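Local coordinates for protein LIN-41 (Caenorhabditis elegans, PDB 4UMG) that controls the onset of developmental plasticity as a TRIM-NHL protein, of which this fragment is the immunoglobulin-like filamin domain, at residues S11-R22 with I120-R131; D72-D81 with I105-K116. All coordinates share one frame; numbering follows the deposited sequence.

How the contacts relate
Near the N terminus the chain runs through 11-22, whose strand 19-21 ends up as one outermost strand of the sheet. The chain continues through strand 26-31 and then reaches 72-81. Contact 2 closes first: after strands 84-91 and 96-101, segment 105-116 returns antiparallel to 72-81. The chain then turns directly into 118-130, which brings 120-131 back to 11-22 and closes contact 1, so contact 2 is nested inside its large loop. Contact 1 joins the N-terminal strand 19-21 to the last strand, contact 2 joins 73-78 to 107-115, and the pairing of 107-115 with 118-130 connects the two, with Thr125 O and Ile129 O facing Leu111 N and Gly107 N.

Contact 1: S11-R22 with I120-R131; sequences SIVGDSFKKAIR and ISGCPTTMDIRR
Ser11 lays its CB against Ser121 OG at 3.2 Å, while that hydroxyl is hydrogen-bonded to Ser10 O. At Ile12 a water bridges the backbones, accepting from Ile12 N and donating to Ser121 O. The Ile12 side chain crosses that of Ile120 at about a right angle, and its CD1 reaches Cys123 SG (3.9 Å). That same methyl lies over one face of the Phe17 ring. Phe17 has CG between the backbone N and carbonyl carbon (chi1 77°), which swings the ring in beside 120-131; its CE2 edge then meets Thr125 CG2 at 3.5 Å. Lys18 CG sits over the rim of the ring's opposite face, and bends at chi2 and chi3 (-73° and -61°) bring the end back toward 120-131, where NZ donates to Thr126 O at 2.8 Å from above the carbonyl plane.

From Lys18 onward the backbones pair in parallel. Asp128 N donates to Lys18 O (2.8 Å), Ala20 N to Asp128 O, Arg130 N to Ala20 O, and Arg22 N to Arg130 O. Lys19 CB sits at the edge of the Arg130 guanidinium, 3.5 Å from NH2, and Ile21 CG1 is 3.6 Å from NH1 of the same group. Arg22 runs alongside Arg131, whose side chain is poorly ordered and only tentatively placed. Glu106 makes a salt bridge to Arg22 and only a weak, long pair with Arg131, probably easing the two positive charges.

On the other face Ala20 and Ile129 turn inward to Tyr101 of strand 96-101. Phe17 and Met127 pack on Ile28 of strand 26-31. Strand 19-21 is an outermost strand paired in parallel with 118-130, as in immunoglobulin-like sandwiches such as filamin repeats, and the other side of 118-130 pairs with 107-115.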
loop_
_atom_site.group_PDB
_atom_site.type_symbol
_atom_site.label_atom_id
_atom_site.label_comp_id
_atom_site.label_asym_id
_atom_site.label_seq_id
_atom_site.Cartn_x
_atom_site.Cartn_y
_atom_site.Cartn_z
ATOM N N SER A 11 1.502 8.264 -3.838
ATOM C CA SER A 11 2.589 7.740 -3.020
ATOM C C SER A 11 2.126 7.242 -1.674
ATOM O O SER A 11 1.077 7.660 -1.187
ATOM C CB SER A 11 3.620 8.843 -2.770
ATOM O OG SER A 11 3.000 9.956 -2.149
ATOM N N ILE A 12 2.977 6.460 -1.016
ATOM C CA ILE A 12 2.714 6.005 0.356
ATOM C C ILE A 12 3.069 7.178 1.278
ATOM O O ILE A 12 4.074 7.865 1.048
ATOM C CB ILE A 12 3.541 4.735 0.690
ATOM C CG1 ILE A 12 3.193 3.551 -0.249
ATOM C CG2 ILE A 12 3.412 4.360 2.182
ATOM C CD1 ILE A 12 4.282 2.436 -0.341
ATOM N N VAL A 13 2.243 7.404 2.305
ATOM C CA VAL A 13 2.433 8.469 3.298
ATOM C C VAL A 13 3.436 7.981 4.361
ATOM O O VAL A 13 3.135 7.058 5.120
ATOM C CB VAL A 13 1.080 8.906 3.921
ATOM C CG1 VAL A 13 1.270 9.988 4.994
ATOM C CG2 VAL A 13 0.111 9.386 2.849
ATOM N N GLY A 14 4.619 8.588 4.378
ATOM C CA GLY A 14 5.677 8.276 5.337
ATOM C C GLY A 14 6.434 6.993 5.048
ATOM O O GLY A 14 6.203 6.336 4.023
ATOM N N ASP A 15 7.374 6.648 5.940
ATOM C CA ASP A 15 8.172 5.427 5.803
ATOM C C ASP A 15 7.874 4.400 6.907
ATOM O O ASP A 15 8.592 3.405 7.017
ATOM C CB ASP A 15 9.678 5.745 5.706
ATOM C CG ASP A 15 10.086 6.460 4.437
ATOM O OD1 ASP A 15 10.264 5.777 3.403
ATOM O OD2 ASP A 15 10.273 7.695 4.486
ATOM N N SER A 16 6.799 4.616 7.708
ATOM C CA SER A 16 6.392 3.677 8.767
ATOM C C SER A 16 6.130 2.264 8.212
ATOM O O SER A 16 6.423 1.271 8.883
ATOM C CB SER A 16 5.162 4.194 9.515
ATOM O OG SER A 16 3.970 3.961 8.780
ATOM N N PHE A 17 5.618 2.187 6.972
ATOM C CA PHE A 17 5.290 0.944 6.246
ATOM C C PHE A 17 6.457 -0.046 6.112
ATOM O O PHE A 17 6.226 -1.251 5.943
ATOM C CB PHE A 17 4.725 1.283 4.853
ATOM C CG PHE A 17 5.729 1.692 3.798
ATOM C CD1 PHE A 17 6.200 2.997 3.730
ATOM C CD2 PHE A 17 6.196 0.772 2.864
ATOM C CE1 PHE A 17 7.134 3.371 2.758
ATOM C CE2 PHE A 17 7.136 1.143 1.903
ATOM C CZ PHE A 17 7.596 2.441 1.850
ATOM N N LYS A 18 7.704 0.463 6.126
ATOM C CA LYS A 18 8.907 -0.372 5.958
ATOM C C LYS A 18 9.116 -1.397 7.071
ATOM O O LYS A 18 9.838 -2.381 6.894
ATOM C CB LYS A 18 10.162 0.519 5.830
ATOM C CG LYS A 18 10.211 1.374 4.555
ATOM C CD LYS A 18 10.517 0.560 3.278
ATOM C CE LYS A 18 11.858 -0.148 3.285
ATOM N NZ LYS A 18 11.910 -1.215 2.255
ATOM N N LYS A 19 8.515 -1.154 8.231
ATOM C CA LYS A 19 8.683 -1.993 9.396
ATOM C C LYS A 19 7.343 -2.274 10.038
ATOM O O LYS A 19 6.535 -1.363 10.225
ATOM C CB LYS A 19 9.629 -1.316 10.413
ATOM C CG LYS A 19 11.075 -1.242 9.930
ATOM C CD LYS A 19 12.006 -0.612 10.964
ATOM C CE LYS A 19 13.422 -0.476 10.438
ATOM N NZ LYS A 19 14.024 -1.786 10.050
ATOM N N ALA A 20 7.116 -3.534 10.401
ATOM C CA ALA A 20 5.878 -3.929 11.040
ATOM C C ALA A 20 6.045 -5.122 11.974
ATOM O O ALA A 20 7.114 -5.740 12.053
ATOM C CB ALA A 20 4.783 -4.168 10.000
ATOM N N ILE A 21 5.028 -5.350 12.787
ATOM C CA ILE A 21 5.068 -6.401 13.792
ATOM C C ILE A 21 4.181 -7.564 13.401
ATOM O O ILE A 21 3.020 -7.378 13.009
ATOM C CB ILE A 21 4.745 -5.825 15.203
ATOM C CG1 ILE A 21 5.746 -4.690 15.581
ATOM C CG2 ILE A 21 4.715 -6.926 16.274
ATOM C CD1 ILE A 21 5.376 -3.846 16.840
ATOM N N ARG A 22 4.725 -8.772 13.548
ATOM C CA ARG A 22 4.029 -10.016 13.269
ATOM C C ARG A 22 2.748 -10.102 14.080
ATOM O O ARG A 22 2.701 -9.685 15.259
ATOM C CB ARG A 22 4.939 -11.211 13.601
ATOM C CG ARG A 22 4.431 -12.570 13.135
ATOM C CD ARG A 22 5.361 -13.695 13.585
ATOM N NE ARG A 22 5.446 -13.813 15.042
ATOM C CZ ARG A 22 6.176 -14.724 15.678
ATOM N NH1 ARG A 22 6.892 -15.608 14.993
ATOM N NH2 ARG A 22 6.194 -14.763 17.003
ATOM N N ILE A 120 2.727 2.683 -8.267
ATOM C CA ILE A 120 2.819 4.067 -7.809
ATOM C C ILE A 120 4.252 4.409 -7.480
ATOM O O ILE A 120 5.099 3.515 -7.466
ATOM C CB ILE A 120 1.871 4.358 -6.637
ATOM C CG1 ILE A 120 2.236 3.519 -5.352
ATOM C CG2 ILE A 120 0.417 4.165 -7.099
ATOM C CD1 ILE A 120 1.567 3.998 -4.055
ATOM N N SER A 121 4.526 5.697 -7.147
ATOM C CA SER A 121 5.901 6.074 -6.809
ATOM C C SER A 121 6.374 5.253 -5.614
ATOM O O SER A 121 5.648 5.095 -4.631
ATOM C CB SER A 121 5.991 7.567 -6.500
ATOM O OG SER A 121 5.270 7.859 -5.321
ATOM N N GLY A 122 7.549 4.682 -5.736
ATOM C CA GLY A 122 8.129 3.907 -4.654
ATOM C C GLY A 122 7.771 2.441 -4.627
ATOM O O GLY A 122 8.260 1.740 -3.744
ATOM N N CYS A 123 6.947 1.950 -5.589
ATOM C CA CYS A 123 6.530 0.527 -5.618
ATOM C C CYS A 123 7.086 -0.245 -6.828
ATOM O O CYS A 123 7.306 0.371 -7.877
ATOM C CB CYS A 123 5.014 0.397 -5.531
ATOM S SG CYS A 123 4.343 0.803 -3.909
ATOM N N PRO A 124 7.349 -1.569 -6.714
ATOM C CA PRO A 124 7.158 -2.426 -5.519
ATOM C C PRO A 124 8.251 -2.191 -4.498
ATOM O O PRO A 124 9.337 -1.683 -4.842
ATOM C CB PRO A 124 7.270 -3.842 -6.073
ATOM C CG PRO A 124 8.198 -3.697 -7.290
ATOM C CD PRO A 124 7.869 -2.341 -7.861
ATOM N N THR A 125 7.975 -2.569 -3.258
ATOM C CA THR A 125 8.918 -2.341 -2.192
ATOM C C THR A 125 8.856 -3.463 -1.122
ATOM O O THR A 125 7.962 -4.307 -1.154
ATOM C CB THR A 125 8.644 -0.943 -1.605
ATOM O OG1 THR A 125 9.642 -0.665 -0.632
ATOM C CG2 THR A 125 7.223 -0.819 -1.012
ATOM N N THR A 126 9.817 -3.438 -0.194
ATOM C CA THR A 126 9.968 -4.403 0.882
ATOM C C THR A 126 9.402 -3.834 2.155
ATOM O O THR A 126 9.483 -2.623 2.376
ATOM C CB THR A 126 11.477 -4.760 1.015
ATOM O OG1 THR A 126 11.886 -5.522 -0.139
ATOM C CG2 THR A 126 11.839 -5.526 2.298
ATOM N N MET A 127 8.845 -4.732 3.000
ATOM C CA MET A 127 8.414 -4.427 4.364
ATOM C C MET A 127 8.987 -5.517 5.237
ATOM O O MET A 127 8.838 -6.693 4.922
ATOM C CB MET A 127 6.895 -4.340 4.524
ATOM C CG MET A 127 6.229 -3.433 3.494
ATOM S SD MET A 127 4.430 -3.386 3.629
ATOM C CE MET A 127 3.984 -5.093 3.278
ATOM N N ASP A 128 9.698 -5.120 6.308
ATOM C CA ASP A 128 10.333 -6.066 7.215
ATOM C C ASP A 128 9.449 -6.262 8.416
ATOM O O ASP A 128 9.239 -5.325 9.185
ATOM C CB ASP A 128 11.725 -5.573 7.619
ATOM C CG ASP A 128 12.679 -5.616 6.446
ATOM O OD1 ASP A 128 12.799 -6.689 5.827
ATOM O OD2 ASP A 128 13.230 -4.555 6.088
ATOM N N ILE A 129 8.914 -7.477 8.565
ATOM C CA ILE A 129 8.043 -7.827 9.707
ATOM C C ILE A 129 8.876 -8.575 10.742
ATOM O O ILE A 129 9.484 -9.611 10.445
ATOM C CB ILE A 129 6.824 -8.657 9.228
ATOM C CG1 ILE A 129 5.934 -7.828 8.255
ATOM C CG2 ILE A 129 6.022 -9.320 10.380
ATOM C CD1 ILE A 129 5.101 -6.852 8.759
ATOM N N ARG A 130 8.852 -8.065 11.973
ATOM C CA ARG A 130 9.610 -8.631 13.082
ATOM C C ARG A 130 8.657 -9.205 14.148
ATOM O O ARG A 130 7.502 -8.786 14.226
ATOM C CB ARG A 130 10.547 -7.545 13.673
ATOM C CG ARG A 130 9.890 -6.616 14.704
ATOM C CD ARG A 130 10.765 -5.463 15.153
ATOM N NE ARG A 130 10.559 -4.281 14.315
ATOM C CZ ARG A 130 9.744 -3.275 14.616
ATOM N NH1 ARG A 130 9.063 -3.281 15.754
ATOM N NH2 ARG A 130 9.615 -2.248 13.787
ATOM N N ARG A 131 9.150 -10.131 14.990
ATOM C CA ARG A 131 8.323 -10.702 16.063
ATOM C C ARG A 131 8.075 -9.681 17.193
ATOM O O ARG A 131 7.070 -9.791 17.898
ATOM C CB ARG A 131 8.912 -12.048 16.557
ATOM C CG ARG A 131 9.405 -12.100 18.004
ATOM C CD ARG A 131 10.117 -13.402 18.325
ATOM N NE ARG A 131 11.491 -13.414 17.820
ATOM C CZ ARG A 131 11.892 -14.070 16.735
ATOM N NH1 ARG A 131 11.030 -14.793 16.031
ATOM N NH2 ARG A 131 13.159 -14.015 16.352
HETATM O O HOH W 1 5.551 5.839 -2.124
HETATM O O HOH W 2 12.120 -1.752 -1.008
HETATM O O HOH W 3 6.758 -1.288 13.602
#

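Contact 2: D72-D81 with I105-K116; sequences DVQAFVISPD and IEGSYTLNILVK
Strands 73-78 and 107-115 run antiparallel, 171° between their directions and 4.6 Å apart at closest approach, with hydrogen-bonded pairs Gln74-Leu114, Phe76-Asn112 and Ile78-Thr110; Lys116 N adds a bond to Asp72 O. On the face carrying those pairs, chi1 59° tucks the Phe76 ring back over its own backbone toward the partner strand, where one face covers Asn112 CB, 3.4 Å from CZ. The Asn112 amide is turned 73° from the ring plane. Nearby, Gln74 NE2 comes to 3.9 Å from Leu114 CD1.

The opposite face is apolar. Val73 CG2 meets Val115 CG2 (3.9 Å), Ala75 CB touches Ile113 CG1, and Val77 CG2 packs on Leu111 CD1 while its other branch, CG1, meets the edge of the Tyr109 ring at CD2.

Tyr109 carries the end where 72-81 runs into Ser79 and Pro80. Ser79 CA and Pro80 CD both lie over one face of its ring in CH-pi contacts, Pro80 CD 3.7 Å from the centroid. The hydroxyl donates to Ile105 O at 2.6 Å, in the carbonyl plane and on a lone pair, which ties the outer end of the ring to the residues leading into its own strand. With the ring cut back to an alanine here, Ser79 and Pro80 would probably lose the surface they pack on, and Ile105 O its donor. Pro80 CG also lies 3.5 Å from Glu106 O.

Strand 107-115 continues the sheet to 118-130, and 73-78 to 84-91. The apolar face looks onto strand 96-101, Ala75 and Ile113 touching Leu99 and Val77 touching Tyr101, as in the core of an immunoglobulin-like sandwich.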
loop_
_atom_site.group_PDB
_atom_site.type_symbol
_atom_site.label_atom_id
_atom_site.label_comp_id
_atom_site.label_asym_id
_atom_site.label_seq_id
_atom_site.Cartn_x
_atom_site.Cartn_y
_atom_site.Cartn_z
ATOM N N ASP A 72 -9.778 1.846 -9.811
ATOM C CA ASP A 72 -8.509 2.066 -10.509
ATOM C C ASP A 72 -7.288 1.712 -9.657
ATOM O O ASP A 72 -6.163 1.784 -10.154
ATOM C CB ASP A 72 -8.402 3.547 -10.931
ATOM C CG ASP A 72 -9.369 3.988 -12.011
ATOM O OD1 ASP A 72 -9.400 3.342 -13.079
ATOM O OD2 ASP A 72 -10.028 5.035 -11.825
ATOM N N VAL A 73 -7.494 1.352 -8.383
ATOM C CA VAL A 73 -6.394 1.069 -7.455
ATOM C C VAL A 73 -6.360 -0.418 -7.077
ATOM O O VAL A 73 -7.377 -1.001 -6.695
ATOM C CB VAL A 73 -6.485 2.001 -6.192
ATOM C CG1 VAL A 73 -5.396 1.680 -5.163
ATOM C CG2 VAL A 73 -6.421 3.472 -6.581
ATOM N N GLN A 74 -5.171 -1.025 -7.175
ATOM C CA GLN A 74 -4.958 -2.420 -6.794
ATOM C C GLN A 74 -3.787 -2.425 -5.822
ATOM O O GLN A 74 -2.833 -1.669 -5.993
ATOM C CB GLN A 74 -4.602 -3.255 -8.032
ATOM C CG GLN A 74 -5.702 -3.289 -9.086
ATOM C CD GLN A 74 -5.338 -4.204 -10.220
ATOM O OE1 GLN A 74 -5.719 -5.372 -10.240
ATOM N NE2 GLN A 74 -4.579 -3.700 -11.181
ATOM N N ALA A 75 -3.860 -3.240 -4.780
ATOM C CA ALA A 75 -2.744 -3.334 -3.845
ATOM C C ALA A 75 -2.572 -4.795 -3.464
ATOM O O ALA A 75 -3.565 -5.481 -3.195
ATOM C CB ALA A 75 -3.018 -2.499 -2.605
ATOM N N PHE A 76 -1.341 -5.290 -3.510
ATOM C CA PHE A 76 -1.119 -6.639 -3.031
ATOM C C PHE A 76 0.090 -6.714 -2.130
ATOM O O PHE A 76 1.013 -5.913 -2.235
ATOM C CB PHE A 76 -1.088 -7.705 -4.103
ATOM C CG PHE A 76 -0.032 -7.450 -5.105
ATOM C CD1 PHE A 76 1.276 -7.875 -4.882
ATOM C CD2 PHE A 76 -0.350 -6.886 -6.332
ATOM C CE1 PHE A 76 2.260 -7.659 -5.841
ATOM C CE2 PHE A 76 0.617 -6.728 -7.309
ATOM C CZ PHE A 76 1.914 -7.103 -7.054
ATOM N N VAL A 77 0.085 -7.711 -1.260
ATOM C CA VAL A 77 1.128 -7.978 -0.300
ATOM C C VAL A 77 1.412 -9.460 -0.401
ATOM O O VAL A 77 0.468 -10.268 -0.469
ATOM C CB VAL A 77 0.720 -7.582 1.127
ATOM C CG1 VAL A 77 1.685 -8.143 2.180
ATOM C CG2 VAL A 77 0.605 -6.068 1.264
ATOM N N ILE A 78 2.697 -9.790 -0.552
ATOM C CA ILE A 78 3.176 -11.168 -0.642
ATOM C C ILE A 78 4.006 -11.422 0.574
ATOM O O ILE A 78 4.886 -10.620 0.903
ATOM C CB ILE A 78 4.014 -11.401 -1.905
ATOM C CG1 ILE A 78 3.301 -10.807 -3.134
ATOM C CG2 ILE A 78 4.312 -12.882 -2.063
ATOM C CD1 ILE A 78 1.726 -11.319 -3.336
ATOM N N SER A 79 3.771 -12.566 1.236
ATOM C CA SER A 79 4.510 -12.884 2.426
ATOM C C SER A 79 5.905 -13.459 2.042
ATOM O O SER A 79 6.155 -13.674 0.847
ATOM C CB SER A 79 3.679 -13.857 3.277
ATOM O OG SER A 79 3.790 -15.144 2.705
ATOM N N PRO A 80 6.821 -13.691 3.031
ATOM C CA PRO A 80 8.162 -14.207 2.717
ATOM C C PRO A 80 8.220 -15.599 2.075
ATOM O O PRO A 80 9.256 -15.957 1.507
ATOM C CB PRO A 80 8.872 -14.207 4.086
ATOM C CG PRO A 80 8.070 -13.317 4.939
ATOM C CD PRO A 80 6.672 -13.454 4.481
ATOM N N ASP A 81 7.120 -16.363 2.162
ATOM C CA ASP A 81 7.035 -17.708 1.559
ATOM C C ASP A 81 6.317 -17.688 0.183
ATOM O O ASP A 81 6.033 -18.752 -0.383
ATOM C CB ASP A 81 6.390 -18.720 2.539
ATOM C CG ASP A 81 4.893 -18.562 2.797
ATOM O OD1 ASP A 81 4.260 -17.710 2.146
ATOM O OD2 ASP A 81 4.346 -19.325 3.620
ATOM N N ILE A 105 3.516 -14.237 9.657
ATOM C CA ILE A 105 4.870 -14.738 9.825
ATOM C C ILE A 105 5.903 -13.604 9.732
ATOM O O ILE A 105 5.659 -12.569 9.097
ATOM C CB ILE A 105 5.165 -15.920 8.860
ATOM C CG1 ILE A 105 5.104 -15.507 7.371
ATOM C CG2 ILE A 105 4.261 -17.118 9.154
ATOM C CD1 ILE A 105 5.722 -16.541 6.399
ATOM N N GLU A 106 7.060 -13.816 10.365
ATOM C CA GLU A 106 8.148 -12.837 10.349
ATOM C C GLU A 106 8.840 -12.883 9.006
ATOM O O GLU A 106 8.801 -13.927 8.349
ATOM C CB GLU A 106 9.176 -13.167 11.461
ATOM C CG GLU A 106 9.619 -14.626 11.508
ATOM C CD GLU A 106 8.829 -15.531 12.444
ATOM O OE1 GLU A 106 7.646 -15.838 12.152
ATOM O OE2 GLU A 106 9.410 -15.956 13.468
ATOM N N GLY A 107 9.532 -11.796 8.657
ATOM C CA GLY A 107 10.337 -11.771 7.441
ATOM C C GLY A 107 10.050 -10.686 6.436
ATOM O O GLY A 107 9.386 -9.689 6.711
ATOM N N SER A 108 10.581 -10.892 5.238
ATOM C CA SER A 108 10.565 -9.918 4.166
ATOM C C SER A 108 9.334 -9.993 3.269
ATOM O O SER A 108 9.239 -10.882 2.442
ATOM C CB SER A 108 11.839 -10.054 3.337
ATOM O OG SER A 108 12.004 -8.925 2.501
ATOM N N TYR A 109 8.376 -9.093 3.485
ATOM C CA TYR A 109 7.153 -9.008 2.676
ATOM C C TYR A 109 7.360 -8.120 1.458
ATOM O O TYR A 109 8.240 -7.257 1.454
ATOM C CB TYR A 109 5.999 -8.430 3.539
ATOM C CG TYR A 109 5.423 -9.426 4.524
ATOM C CD1 TYR A 109 6.193 -9.935 5.564
ATOM C CD2 TYR A 109 4.096 -9.840 4.435
ATOM C CE1 TYR A 109 5.663 -10.835 6.489
ATOM C CE2 TYR A 109 3.566 -10.770 5.336
ATOM C CZ TYR A 109 4.357 -11.260 6.357
ATOM O OH TYR A 109 3.819 -12.116 7.263
ATOM N N THR A 110 6.536 -8.313 0.434
ATOM C CA THR A 110 6.597 -7.518 -0.778
ATOM C C THR A 110 5.305 -6.758 -0.883
ATOM O O THR A 110 4.248 -7.357 -0.729
ATOM C CB THR A 110 6.759 -8.389 -2.007
ATOM O OG1 THR A 110 7.860 -9.269 -1.802
ATOM C CG2 THR A 110 7.016 -7.560 -3.258
ATOM N N LEU A 111 5.388 -5.459 -1.200
ATOM C CA LEU A 111 4.204 -4.635 -1.376
ATOM C C LEU A 111 4.239 -4.036 -2.750
ATOM O O LEU A 111 5.290 -3.536 -3.176
ATOM C CB LEU A 111 4.245 -3.480 -0.363
ATOM C CG LEU A 111 3.193 -2.364 -0.518
ATOM C CD1 LEU A 111 1.760 -2.876 -0.273
ATOM C CD2 LEU A 111 3.508 -1.193 0.391
ATOM N N ASN A 112 3.111 -4.066 -3.437
ATOM C CA ASN A 112 2.989 -3.339 -4.715
ATOM C C ASN A 112 1.619 -2.663 -4.767
ATOM O O ASN A 112 0.638 -3.265 -4.367
ATOM C CB ASN A 112 3.276 -4.219 -5.962
ATOM C CG ASN A 112 3.726 -3.400 -7.174
ATOM O OD1 ASN A 112 3.748 -2.177 -7.122
ATOM N ND2 ASN A 112 4.127 -4.043 -8.290
ATOM N N ILE A 113 1.553 -1.384 -5.209
ATOM C CA ILE A 113 0.280 -0.682 -5.322
ATOM C C ILE A 113 0.262 -0.113 -6.734
ATOM O O ILE A 113 1.213 0.556 -7.125
ATOM C CB ILE A 113 0.138 0.432 -4.267
ATOM C CG1 ILE A 113 0.358 -0.118 -2.831
ATOM C CG2 ILE A 113 -1.237 1.138 -4.396
ATOM C CD1 ILE A 113 0.927 0.979 -1.849
ATOM N N LEU A 114 -0.779 -0.472 -7.512
ATOM C CA LEU A 114 -0.945 -0.116 -8.908
ATOM C C LEU A 114 -2.114 0.810 -9.094
ATOM O O LEU A 114 -3.209 0.533 -8.610
ATOM C CB LEU A 114 -1.192 -1.365 -9.778
ATOM C CG LEU A 114 -0.296 -2.601 -9.642
ATOM C CD1 LEU A 114 -0.686 -3.635 -10.699
ATOM C CD2 LEU A 114 1.161 -2.288 -9.807
ATOM N N VAL A 115 -1.883 1.918 -9.799
ATOM C CA VAL A 115 -2.945 2.858 -10.125
ATOM C C VAL A 115 -3.072 2.763 -11.642
ATOM O O VAL A 115 -2.084 2.976 -12.354
ATOM C CB VAL A 115 -2.640 4.311 -9.635
ATOM C CG1 VAL A 115 -3.444 5.339 -10.420
ATOM C CG2 VAL A 115 -2.932 4.440 -8.144
ATOM N N LYS A 116 -4.252 2.315 -12.118
ATOM C CA LYS A 116 -4.558 2.119 -13.554
ATOM C C LYS A 116 -3.547 1.154 -14.195
ATOM O O LYS A 116 -3.122 1.334 -15.344
ATOM C CB LYS A 116 -4.639 3.439 -14.316
ATOM C CG LYS A 116 -5.751 4.362 -13.835
ATOM C CD LYS A 116 -5.630 5.698 -14.558
ATOM C CE LYS A 116 -6.678 6.673 -14.091
ATOM N NZ LYS A 116 -6.392 8.046 -14.585
HETATM O O HOH W 4 7.949 -11.308 0.022
#